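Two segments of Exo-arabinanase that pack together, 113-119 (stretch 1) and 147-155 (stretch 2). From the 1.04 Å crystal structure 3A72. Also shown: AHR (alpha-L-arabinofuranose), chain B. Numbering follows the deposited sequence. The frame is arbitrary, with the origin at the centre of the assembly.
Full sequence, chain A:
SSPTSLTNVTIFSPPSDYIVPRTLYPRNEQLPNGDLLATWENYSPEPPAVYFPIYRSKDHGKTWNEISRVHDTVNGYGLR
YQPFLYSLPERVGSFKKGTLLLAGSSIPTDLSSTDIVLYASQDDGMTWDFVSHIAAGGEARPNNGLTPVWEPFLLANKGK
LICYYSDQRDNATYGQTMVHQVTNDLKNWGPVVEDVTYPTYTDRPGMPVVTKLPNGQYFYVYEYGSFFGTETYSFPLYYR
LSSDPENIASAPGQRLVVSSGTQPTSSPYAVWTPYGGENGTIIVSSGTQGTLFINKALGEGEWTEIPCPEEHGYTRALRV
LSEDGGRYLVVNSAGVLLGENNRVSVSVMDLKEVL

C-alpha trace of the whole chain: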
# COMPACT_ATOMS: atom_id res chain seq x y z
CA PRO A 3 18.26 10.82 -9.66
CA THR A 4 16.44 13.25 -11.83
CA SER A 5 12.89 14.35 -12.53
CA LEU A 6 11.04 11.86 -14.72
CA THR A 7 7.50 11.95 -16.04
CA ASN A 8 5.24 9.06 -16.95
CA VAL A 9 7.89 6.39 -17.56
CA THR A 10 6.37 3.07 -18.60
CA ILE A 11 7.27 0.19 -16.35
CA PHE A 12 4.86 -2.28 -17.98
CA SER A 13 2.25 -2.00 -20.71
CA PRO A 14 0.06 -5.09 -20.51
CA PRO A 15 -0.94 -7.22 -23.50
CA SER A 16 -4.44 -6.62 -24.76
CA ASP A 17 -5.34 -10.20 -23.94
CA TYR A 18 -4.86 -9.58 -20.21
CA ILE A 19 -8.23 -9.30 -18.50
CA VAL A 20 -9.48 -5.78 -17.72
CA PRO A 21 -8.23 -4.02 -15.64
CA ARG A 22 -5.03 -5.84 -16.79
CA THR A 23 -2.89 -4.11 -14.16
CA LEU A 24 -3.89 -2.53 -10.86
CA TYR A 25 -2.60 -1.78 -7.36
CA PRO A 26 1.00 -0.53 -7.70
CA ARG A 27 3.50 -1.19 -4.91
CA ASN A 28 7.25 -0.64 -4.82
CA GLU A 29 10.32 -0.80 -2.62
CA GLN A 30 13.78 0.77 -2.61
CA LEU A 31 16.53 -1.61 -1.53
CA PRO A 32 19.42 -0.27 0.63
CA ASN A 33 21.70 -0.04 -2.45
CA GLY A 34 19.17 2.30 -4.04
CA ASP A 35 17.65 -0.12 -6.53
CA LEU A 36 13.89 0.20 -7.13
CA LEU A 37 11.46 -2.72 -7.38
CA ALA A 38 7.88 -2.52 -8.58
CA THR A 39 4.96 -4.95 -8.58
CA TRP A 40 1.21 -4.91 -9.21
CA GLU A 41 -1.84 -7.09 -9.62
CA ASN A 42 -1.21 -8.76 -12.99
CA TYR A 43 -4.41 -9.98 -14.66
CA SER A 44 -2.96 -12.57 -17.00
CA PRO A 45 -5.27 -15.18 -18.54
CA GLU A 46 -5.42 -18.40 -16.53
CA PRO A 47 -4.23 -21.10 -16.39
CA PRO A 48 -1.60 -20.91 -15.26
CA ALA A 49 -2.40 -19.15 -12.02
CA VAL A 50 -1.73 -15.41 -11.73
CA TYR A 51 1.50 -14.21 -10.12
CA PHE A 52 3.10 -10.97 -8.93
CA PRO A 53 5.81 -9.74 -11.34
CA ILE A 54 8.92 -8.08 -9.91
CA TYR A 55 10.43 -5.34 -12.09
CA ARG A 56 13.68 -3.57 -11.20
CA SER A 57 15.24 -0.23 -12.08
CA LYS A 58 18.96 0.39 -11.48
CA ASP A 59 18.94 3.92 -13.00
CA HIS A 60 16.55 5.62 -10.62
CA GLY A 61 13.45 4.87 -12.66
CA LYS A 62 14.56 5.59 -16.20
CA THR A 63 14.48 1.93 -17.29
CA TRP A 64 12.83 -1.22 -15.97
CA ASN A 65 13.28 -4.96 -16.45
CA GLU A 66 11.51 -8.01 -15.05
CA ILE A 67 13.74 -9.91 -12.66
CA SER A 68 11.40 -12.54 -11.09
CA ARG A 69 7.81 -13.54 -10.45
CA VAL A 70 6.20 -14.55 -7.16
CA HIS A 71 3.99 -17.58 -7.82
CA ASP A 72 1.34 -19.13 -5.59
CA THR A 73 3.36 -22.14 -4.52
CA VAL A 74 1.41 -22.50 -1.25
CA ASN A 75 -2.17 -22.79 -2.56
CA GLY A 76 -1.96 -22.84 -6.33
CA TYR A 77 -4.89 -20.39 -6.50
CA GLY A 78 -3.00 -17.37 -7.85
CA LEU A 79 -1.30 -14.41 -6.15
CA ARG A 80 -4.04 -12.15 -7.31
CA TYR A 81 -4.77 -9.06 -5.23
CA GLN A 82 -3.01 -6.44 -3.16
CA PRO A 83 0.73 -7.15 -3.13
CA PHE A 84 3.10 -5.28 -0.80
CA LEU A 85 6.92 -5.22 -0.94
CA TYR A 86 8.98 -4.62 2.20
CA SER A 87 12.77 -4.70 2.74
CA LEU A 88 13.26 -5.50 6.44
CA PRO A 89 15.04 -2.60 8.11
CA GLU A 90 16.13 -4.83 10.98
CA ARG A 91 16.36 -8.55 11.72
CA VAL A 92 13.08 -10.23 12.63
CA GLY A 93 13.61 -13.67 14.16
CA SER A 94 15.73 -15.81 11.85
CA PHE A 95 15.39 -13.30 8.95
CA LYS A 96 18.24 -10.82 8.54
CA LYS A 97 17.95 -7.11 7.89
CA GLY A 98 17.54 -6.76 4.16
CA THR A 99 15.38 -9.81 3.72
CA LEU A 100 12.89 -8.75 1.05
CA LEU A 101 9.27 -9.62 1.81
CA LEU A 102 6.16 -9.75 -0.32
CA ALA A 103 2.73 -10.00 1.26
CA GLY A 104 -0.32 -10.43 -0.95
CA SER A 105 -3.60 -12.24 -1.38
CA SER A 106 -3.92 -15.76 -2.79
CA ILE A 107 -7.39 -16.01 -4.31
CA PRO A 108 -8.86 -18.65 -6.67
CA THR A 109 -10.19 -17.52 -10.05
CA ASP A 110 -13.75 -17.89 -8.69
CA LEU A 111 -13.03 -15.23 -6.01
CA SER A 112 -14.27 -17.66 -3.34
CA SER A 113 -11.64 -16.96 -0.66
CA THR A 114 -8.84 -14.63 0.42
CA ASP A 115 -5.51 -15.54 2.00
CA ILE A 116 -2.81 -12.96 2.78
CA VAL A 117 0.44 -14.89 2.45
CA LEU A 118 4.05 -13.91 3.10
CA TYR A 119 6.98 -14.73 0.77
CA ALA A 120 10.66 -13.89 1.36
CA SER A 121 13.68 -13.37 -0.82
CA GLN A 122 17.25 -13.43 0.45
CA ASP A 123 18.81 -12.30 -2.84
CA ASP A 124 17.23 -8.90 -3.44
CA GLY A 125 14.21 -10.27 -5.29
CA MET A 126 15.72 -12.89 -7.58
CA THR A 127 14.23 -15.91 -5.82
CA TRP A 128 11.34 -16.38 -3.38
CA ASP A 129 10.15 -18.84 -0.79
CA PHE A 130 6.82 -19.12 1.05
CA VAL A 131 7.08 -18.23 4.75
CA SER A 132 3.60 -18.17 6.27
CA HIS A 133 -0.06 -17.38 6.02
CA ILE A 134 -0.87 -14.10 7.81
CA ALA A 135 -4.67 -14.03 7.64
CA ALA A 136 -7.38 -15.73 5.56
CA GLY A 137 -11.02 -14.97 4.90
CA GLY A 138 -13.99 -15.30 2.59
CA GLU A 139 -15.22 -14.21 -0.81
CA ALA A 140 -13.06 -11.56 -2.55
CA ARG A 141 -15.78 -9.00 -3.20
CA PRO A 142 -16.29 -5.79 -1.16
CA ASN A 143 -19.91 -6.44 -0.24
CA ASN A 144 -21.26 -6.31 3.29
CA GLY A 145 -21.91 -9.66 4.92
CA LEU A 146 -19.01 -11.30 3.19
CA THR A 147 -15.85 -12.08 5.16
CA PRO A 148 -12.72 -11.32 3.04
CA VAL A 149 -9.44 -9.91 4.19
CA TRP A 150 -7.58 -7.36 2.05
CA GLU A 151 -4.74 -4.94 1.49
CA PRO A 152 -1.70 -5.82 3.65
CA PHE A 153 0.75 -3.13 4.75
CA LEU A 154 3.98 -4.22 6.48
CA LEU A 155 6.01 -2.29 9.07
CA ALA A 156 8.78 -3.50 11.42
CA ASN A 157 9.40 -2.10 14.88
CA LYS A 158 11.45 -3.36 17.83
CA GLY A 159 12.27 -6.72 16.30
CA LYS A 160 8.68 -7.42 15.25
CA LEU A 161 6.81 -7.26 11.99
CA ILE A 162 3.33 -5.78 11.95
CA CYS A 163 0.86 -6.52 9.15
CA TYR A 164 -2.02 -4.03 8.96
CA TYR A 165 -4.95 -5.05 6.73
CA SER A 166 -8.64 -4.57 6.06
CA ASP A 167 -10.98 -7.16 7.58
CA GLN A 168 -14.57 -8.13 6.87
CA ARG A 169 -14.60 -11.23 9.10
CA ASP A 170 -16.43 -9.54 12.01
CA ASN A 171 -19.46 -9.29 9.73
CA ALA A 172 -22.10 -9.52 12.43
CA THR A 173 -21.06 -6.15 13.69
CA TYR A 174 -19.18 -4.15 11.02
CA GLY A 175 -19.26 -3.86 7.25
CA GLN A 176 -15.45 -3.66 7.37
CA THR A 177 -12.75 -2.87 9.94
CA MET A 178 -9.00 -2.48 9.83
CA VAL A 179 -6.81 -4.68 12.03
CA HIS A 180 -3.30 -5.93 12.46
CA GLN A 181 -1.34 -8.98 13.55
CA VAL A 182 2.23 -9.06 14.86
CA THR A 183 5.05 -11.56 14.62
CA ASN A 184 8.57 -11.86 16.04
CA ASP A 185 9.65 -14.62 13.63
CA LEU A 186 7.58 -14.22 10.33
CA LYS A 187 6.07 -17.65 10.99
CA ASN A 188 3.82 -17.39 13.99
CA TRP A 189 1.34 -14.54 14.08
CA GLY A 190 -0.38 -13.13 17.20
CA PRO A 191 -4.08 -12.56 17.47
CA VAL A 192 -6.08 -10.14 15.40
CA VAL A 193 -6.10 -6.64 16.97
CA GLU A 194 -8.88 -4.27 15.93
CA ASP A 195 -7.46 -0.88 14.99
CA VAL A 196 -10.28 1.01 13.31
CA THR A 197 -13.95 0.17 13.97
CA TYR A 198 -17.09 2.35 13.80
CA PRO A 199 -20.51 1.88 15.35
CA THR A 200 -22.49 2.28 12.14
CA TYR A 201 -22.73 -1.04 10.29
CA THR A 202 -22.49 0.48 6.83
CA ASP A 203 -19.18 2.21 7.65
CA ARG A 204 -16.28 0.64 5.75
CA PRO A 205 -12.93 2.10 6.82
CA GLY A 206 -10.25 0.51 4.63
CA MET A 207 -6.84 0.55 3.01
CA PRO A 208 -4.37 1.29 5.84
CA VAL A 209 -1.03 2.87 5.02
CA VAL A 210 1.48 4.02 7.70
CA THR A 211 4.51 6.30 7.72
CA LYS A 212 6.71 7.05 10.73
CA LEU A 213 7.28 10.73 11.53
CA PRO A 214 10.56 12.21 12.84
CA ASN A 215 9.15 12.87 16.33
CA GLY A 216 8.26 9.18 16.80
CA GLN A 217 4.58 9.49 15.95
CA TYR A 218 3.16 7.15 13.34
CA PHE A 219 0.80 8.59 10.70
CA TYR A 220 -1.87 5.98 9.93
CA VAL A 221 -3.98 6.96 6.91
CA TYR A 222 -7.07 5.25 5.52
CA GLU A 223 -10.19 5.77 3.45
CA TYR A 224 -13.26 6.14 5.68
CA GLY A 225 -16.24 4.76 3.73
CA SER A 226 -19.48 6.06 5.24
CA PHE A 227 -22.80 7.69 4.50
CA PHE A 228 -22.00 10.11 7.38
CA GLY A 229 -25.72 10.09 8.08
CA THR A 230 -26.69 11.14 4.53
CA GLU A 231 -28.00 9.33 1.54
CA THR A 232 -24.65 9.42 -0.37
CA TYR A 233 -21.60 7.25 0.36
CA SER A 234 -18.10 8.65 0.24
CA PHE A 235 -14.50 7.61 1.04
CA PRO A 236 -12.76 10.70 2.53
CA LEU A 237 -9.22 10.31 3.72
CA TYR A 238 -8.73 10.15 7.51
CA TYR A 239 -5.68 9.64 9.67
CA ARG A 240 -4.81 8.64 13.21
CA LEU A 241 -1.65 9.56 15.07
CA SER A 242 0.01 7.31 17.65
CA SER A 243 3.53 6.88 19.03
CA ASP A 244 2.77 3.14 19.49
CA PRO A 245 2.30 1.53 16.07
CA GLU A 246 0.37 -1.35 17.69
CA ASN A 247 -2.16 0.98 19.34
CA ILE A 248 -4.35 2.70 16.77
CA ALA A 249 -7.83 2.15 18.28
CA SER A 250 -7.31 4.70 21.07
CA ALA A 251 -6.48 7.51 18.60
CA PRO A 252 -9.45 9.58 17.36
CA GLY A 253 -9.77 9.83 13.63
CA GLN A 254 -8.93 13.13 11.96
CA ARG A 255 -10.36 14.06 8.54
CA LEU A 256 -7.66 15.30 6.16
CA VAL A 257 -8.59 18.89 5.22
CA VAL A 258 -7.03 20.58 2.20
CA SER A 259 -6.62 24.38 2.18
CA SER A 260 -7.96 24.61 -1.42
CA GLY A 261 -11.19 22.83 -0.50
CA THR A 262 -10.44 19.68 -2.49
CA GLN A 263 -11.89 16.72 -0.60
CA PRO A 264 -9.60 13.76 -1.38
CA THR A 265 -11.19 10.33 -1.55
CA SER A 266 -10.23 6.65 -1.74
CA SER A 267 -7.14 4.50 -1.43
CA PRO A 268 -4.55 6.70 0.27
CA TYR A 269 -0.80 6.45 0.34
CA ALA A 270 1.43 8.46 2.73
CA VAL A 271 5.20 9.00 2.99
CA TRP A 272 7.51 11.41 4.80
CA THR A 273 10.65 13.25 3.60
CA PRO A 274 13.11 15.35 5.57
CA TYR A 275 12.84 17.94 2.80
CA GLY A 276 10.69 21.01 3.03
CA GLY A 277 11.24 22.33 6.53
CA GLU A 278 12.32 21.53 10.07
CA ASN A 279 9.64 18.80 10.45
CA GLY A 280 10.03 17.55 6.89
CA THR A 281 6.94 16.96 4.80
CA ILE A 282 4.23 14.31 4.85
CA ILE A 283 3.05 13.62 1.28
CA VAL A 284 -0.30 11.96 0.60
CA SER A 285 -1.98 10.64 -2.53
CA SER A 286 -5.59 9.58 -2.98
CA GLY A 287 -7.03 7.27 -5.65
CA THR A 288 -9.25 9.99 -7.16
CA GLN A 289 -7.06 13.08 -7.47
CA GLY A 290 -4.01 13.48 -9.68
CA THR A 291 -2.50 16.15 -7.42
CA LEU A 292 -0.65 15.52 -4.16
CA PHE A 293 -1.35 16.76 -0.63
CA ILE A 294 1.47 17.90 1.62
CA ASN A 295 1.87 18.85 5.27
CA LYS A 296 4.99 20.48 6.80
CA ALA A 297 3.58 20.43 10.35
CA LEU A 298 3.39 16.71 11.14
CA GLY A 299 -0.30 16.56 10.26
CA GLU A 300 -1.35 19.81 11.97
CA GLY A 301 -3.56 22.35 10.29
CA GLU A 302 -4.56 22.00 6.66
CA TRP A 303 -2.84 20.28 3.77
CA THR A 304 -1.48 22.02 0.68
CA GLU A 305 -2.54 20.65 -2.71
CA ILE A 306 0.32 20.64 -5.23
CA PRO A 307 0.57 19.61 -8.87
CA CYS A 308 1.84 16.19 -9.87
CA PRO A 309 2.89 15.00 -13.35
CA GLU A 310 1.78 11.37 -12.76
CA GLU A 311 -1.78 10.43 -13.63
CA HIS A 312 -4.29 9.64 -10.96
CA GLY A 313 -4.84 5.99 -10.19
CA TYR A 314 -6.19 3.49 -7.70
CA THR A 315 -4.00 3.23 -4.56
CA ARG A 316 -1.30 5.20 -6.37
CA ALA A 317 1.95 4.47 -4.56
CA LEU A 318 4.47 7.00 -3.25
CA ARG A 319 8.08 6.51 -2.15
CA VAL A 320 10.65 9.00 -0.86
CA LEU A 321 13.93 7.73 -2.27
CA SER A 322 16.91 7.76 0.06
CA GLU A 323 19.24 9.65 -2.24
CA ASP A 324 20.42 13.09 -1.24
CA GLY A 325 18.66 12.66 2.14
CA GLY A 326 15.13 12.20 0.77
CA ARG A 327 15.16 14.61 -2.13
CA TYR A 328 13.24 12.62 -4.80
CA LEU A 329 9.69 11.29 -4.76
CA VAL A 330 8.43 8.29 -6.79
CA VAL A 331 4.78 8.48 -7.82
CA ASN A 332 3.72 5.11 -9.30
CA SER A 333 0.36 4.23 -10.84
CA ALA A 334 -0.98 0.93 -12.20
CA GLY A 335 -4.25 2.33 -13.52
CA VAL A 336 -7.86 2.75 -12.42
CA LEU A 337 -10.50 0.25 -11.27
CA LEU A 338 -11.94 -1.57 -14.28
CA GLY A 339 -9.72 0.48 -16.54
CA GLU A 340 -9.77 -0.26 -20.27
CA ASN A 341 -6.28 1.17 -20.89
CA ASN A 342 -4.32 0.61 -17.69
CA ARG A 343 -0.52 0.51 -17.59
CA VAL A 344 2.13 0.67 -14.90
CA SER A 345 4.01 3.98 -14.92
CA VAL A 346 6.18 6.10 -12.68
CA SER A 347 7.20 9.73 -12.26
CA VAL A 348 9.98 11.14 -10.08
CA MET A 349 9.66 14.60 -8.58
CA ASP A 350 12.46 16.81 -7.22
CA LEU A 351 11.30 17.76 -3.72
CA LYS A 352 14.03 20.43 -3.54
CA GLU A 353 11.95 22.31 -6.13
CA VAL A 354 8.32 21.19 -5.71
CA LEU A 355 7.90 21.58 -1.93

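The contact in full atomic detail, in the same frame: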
# COMPACT_ATOMS: atom_id res chain seq x y z
N SER A 113 -12.36 -17.09 -1.92
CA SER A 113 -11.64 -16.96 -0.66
C SER A 113 -10.50 -15.97 -0.82
O SER A 113 -10.10 -15.66 -1.93
CB SER A 113 -11.12 -18.31 -0.19
OG SER A 113 -10.25 -18.91 -1.14
N THR A 114 -9.98 -15.54 0.32
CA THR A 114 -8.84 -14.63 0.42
C THR A 114 -7.83 -15.19 1.40
O THR A 114 -8.21 -15.79 2.41
CB THR A 114 -9.31 -13.21 0.83
OG1 THR A 114 -10.24 -13.32 1.93
CG2 THR A 114 -9.97 -12.49 -0.31
N ASP A 115 -6.55 -15.00 1.14
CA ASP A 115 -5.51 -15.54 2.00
C ASP A 115 -4.27 -14.67 1.83
O ASP A 115 -3.56 -14.77 0.80
CB ASP A 115 -5.23 -16.98 1.65
CG ASP A 115 -4.23 -17.68 2.48
OD1 ASP A 115 -3.69 -17.16 3.45
OD2 ASP A 115 -3.95 -18.90 2.16
N ILE A 116 -4.01 -13.81 2.80
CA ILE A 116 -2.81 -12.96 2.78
C ILE A 116 -1.66 -13.82 3.21
O ILE A 116 -1.61 -14.29 4.38
CB ILE A 116 -2.98 -11.73 3.67
CG1 ILE A 116 -4.12 -10.86 3.19
CG2 ILE A 116 -1.67 -10.96 3.72
CD1 ILE A 116 -4.50 -9.76 4.17
N VAL A 117 -0.74 -14.04 2.28
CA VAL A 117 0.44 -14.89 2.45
C VAL A 117 1.70 -14.02 2.39
O VAL A 117 1.70 -12.92 1.83
CB VAL A 117 0.46 -15.99 1.41
CG1 VAL A 117 -0.69 -16.97 1.64
CG2 VAL A 117 0.51 -15.48 -0.02
N LEU A 118 2.76 -14.55 2.98
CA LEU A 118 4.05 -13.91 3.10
C LEU A 118 5.13 -14.76 2.43
O LEU A 118 5.30 -15.93 2.80
CB LEU A 118 4.42 -13.65 4.59
CG LEU A 118 5.65 -12.81 4.81
CD1 LEU A 118 5.44 -11.39 4.39
CD2 LEU A 118 6.07 -12.92 6.27
N TYR A 119 5.84 -14.17 1.48
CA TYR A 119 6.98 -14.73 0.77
C TYR A 119 8.22 -13.90 1.12
O TYR A 119 8.16 -12.71 1.40
CB TYR A 119 6.74 -14.69 -0.77
CG TYR A 119 5.91 -15.87 -1.21
CD1 TYR A 119 6.49 -16.95 -1.82
CD2 TYR A 119 4.53 -15.93 -0.99
CE1 TYR A 119 5.75 -18.05 -2.22
CE2 TYR A 119 3.78 -17.03 -1.34
CZ TYR A 119 4.39 -18.09 -1.97
OH TYR A 119 3.59 -19.19 -2.28
N THR A 147 -16.92 -12.09 4.18
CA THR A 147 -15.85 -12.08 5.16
C THR A 147 -14.43 -12.05 4.61
O THR A 147 -13.54 -12.63 5.24
CB THR A 147 -16.03 -13.31 6.09
OG1 THR A 147 -15.96 -14.51 5.31
CG2 THR A 147 -17.33 -13.27 6.86
N PRO A 148 -14.12 -11.37 3.50
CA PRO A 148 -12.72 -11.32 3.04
C PRO A 148 -11.80 -10.52 3.96
O PRO A 148 -12.21 -9.68 4.76
CB PRO A 148 -12.84 -10.60 1.68
CG PRO A 148 -14.06 -9.70 1.85
CD PRO A 148 -15.00 -10.58 2.63
N VAL A 149 -10.51 -10.76 3.73
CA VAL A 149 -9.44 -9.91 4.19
C VAL A 149 -8.75 -9.30 2.98
O VAL A 149 -8.79 -9.86 1.86
CB VAL A 149 -8.43 -10.68 5.05
CG1 VAL A 149 -9.09 -11.17 6.33
CG2 VAL A 149 -7.76 -11.82 4.30
N TRP A 150 -8.12 -8.13 3.17
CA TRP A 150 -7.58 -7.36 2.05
C TRP A 150 -6.37 -6.52 2.43
O TRP A 150 -6.26 -6.04 3.58
CB TRP A 150 -8.61 -6.41 1.59
CG TRP A 150 -10.06 -6.65 1.42
CD1 TRP A 150 -11.06 -6.31 2.28
CD2 TRP A 150 -10.70 -7.20 0.25
NE1 TRP A 150 -12.23 -6.66 1.72
CE2 TRP A 150 -12.08 -7.16 0.47
CE3 TRP A 150 -10.23 -7.73 -0.94
CZ2 TRP A 150 -13.00 -7.58 -0.47
CZ3 TRP A 150 -11.15 -8.13 -1.91
CH2 TRP A 150 -12.52 -8.04 -1.65
N GLU A 151 -5.55 -6.18 1.45
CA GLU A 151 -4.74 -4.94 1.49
C GLU A 151 -3.68 -4.91 2.61
O GLU A 151 -3.64 -3.97 3.41
CB GLU A 151 -5.64 -3.73 1.55
CG GLU A 151 -6.54 -3.58 0.32
CD GLU A 151 -7.91 -3.04 0.60
OE1 GLU A 151 -8.31 -2.76 1.73
OE2 GLU A 151 -8.71 -2.86 -0.43
N PRO A 152 -2.75 -5.85 2.63
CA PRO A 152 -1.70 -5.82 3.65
C PRO A 152 -0.75 -4.62 3.50
O PRO A 152 -0.41 -4.19 2.37
CB PRO A 152 -0.91 -7.10 3.42
CG PRO A 152 -1.14 -7.41 1.95
CD PRO A 152 -2.59 -7.03 1.72
N PHE A 153 -0.30 -4.14 4.64
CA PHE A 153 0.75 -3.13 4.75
C PHE A 153 1.70 -3.59 5.85
O PHE A 153 1.23 -3.90 6.95
CB PHE A 153 0.15 -1.73 5.08
CG PHE A 153 1.22 -0.65 5.04
CD1 PHE A 153 1.44 0.04 3.86
CD2 PHE A 153 1.99 -0.37 6.14
CE1 PHE A 153 2.47 0.96 3.77
CE2 PHE A 153 3.04 0.55 6.05
CZ PHE A 153 3.27 1.19 4.88
N LEU A 154 2.98 -3.68 5.56
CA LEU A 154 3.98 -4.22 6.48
C LEU A 154 4.86 -3.12 7.08
O LEU A 154 5.28 -2.22 6.36
CB LEU A 154 4.90 -5.23 5.77
CG LEU A 154 4.21 -6.46 5.17
CD1 LEU A 154 5.20 -7.34 4.44
CD2 LEU A 154 3.47 -7.30 6.22
N LEU A 155 5.16 -3.25 8.37
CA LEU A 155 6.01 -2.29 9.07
C LEU A 155 6.72 -3.02 10.20
O LEU A 155 6.04 -3.71 11.00
CB LEU A 155 5.18 -1.16 9.61
CG LEU A 155 5.91 -0.05 10.42
CD1 LEU A 155 5.39 1.34 10.08
CD2 LEU A 155 5.81 -0.31 11.87
O5 AHR B . -11.94 -4.14 -3.47
C5 AHR B . -11.61 -4.29 -2.05
C4 AHR B . -12.10 -3.07 -1.32
O4 AHR B . -11.30 -1.95 -1.73
C3 AHR B . -11.93 -3.18 0.19
O3 AHR B . -13.11 -3.78 0.76
C2 AHR B . -11.77 -1.69 0.60
O2 AHR B . -10.92 -1.52 1.73
C1 AHR B . -11.23 -1.01 -0.65
O1 AHR B . -12.12 0.08 -1.06

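This is a small, mostly apolar contact between two strands that run in roughly the same direction, fastened at one end by a single hydrogen bond from backbone to side chain. Strands 114-119 and 149-155 approach to 6.8 Å between axes, with 29° between their N-to-C directions. No backbone-to-backbone hydrogen bond joins them; the contact is made largely by side chains. The two stretches together bury 349 Å².

The stretches come closest near the start of the strands. The CA atoms of Thr-114 and Pro-148 are 5.7 Å apart, while those of Ile-116 and Pro-152 are 7.3 Å apart. Thr-114 points toward the other stretch in the p rotamer. Its OG1 accepts a hydrogen bond from the backbone N of Val-149, at 3.1 Å from N to OG1. The N-H...O angle of 167° is close to linear. Pro-148, just before Val-149, has no N-H to offer; Pro-148 CA lies 3.4 Å from Thr-114 OG1.

Beyond this polar end the contact is apolar. Ile-116 loses the most surface to the other stretch, 86 Å². Its CD1 packs 3.9 Å from Val-149 CG2, and its CG2 lies 3.9 Å from Pro-152 CB. Ile-116 CD1 also lies 4.1 Å from Pro-152 CD, so this side chain sits against both Val-149 and Pro-152. Farther on, Leu-118 CD1 meets Leu-154 CD1 at 4.1 Å. The CA-to-CB bond of Leu-118 points sideways, but the end of its side chain comes nearer. These pairs are held by van der Waals packing and the exclusion of water.

Alternation along stretch 1 sets Thr-114 and Ile-116 toward stretch 2, while Asp-115 between them points away. In stretch 2, Trp-150 and Glu-151 also point away, and both meet the bound arabinofuranose. Its O3 lies over one face of the Trp-150 ring, and its O2 is 2.9 Å from Glu-151 OE1.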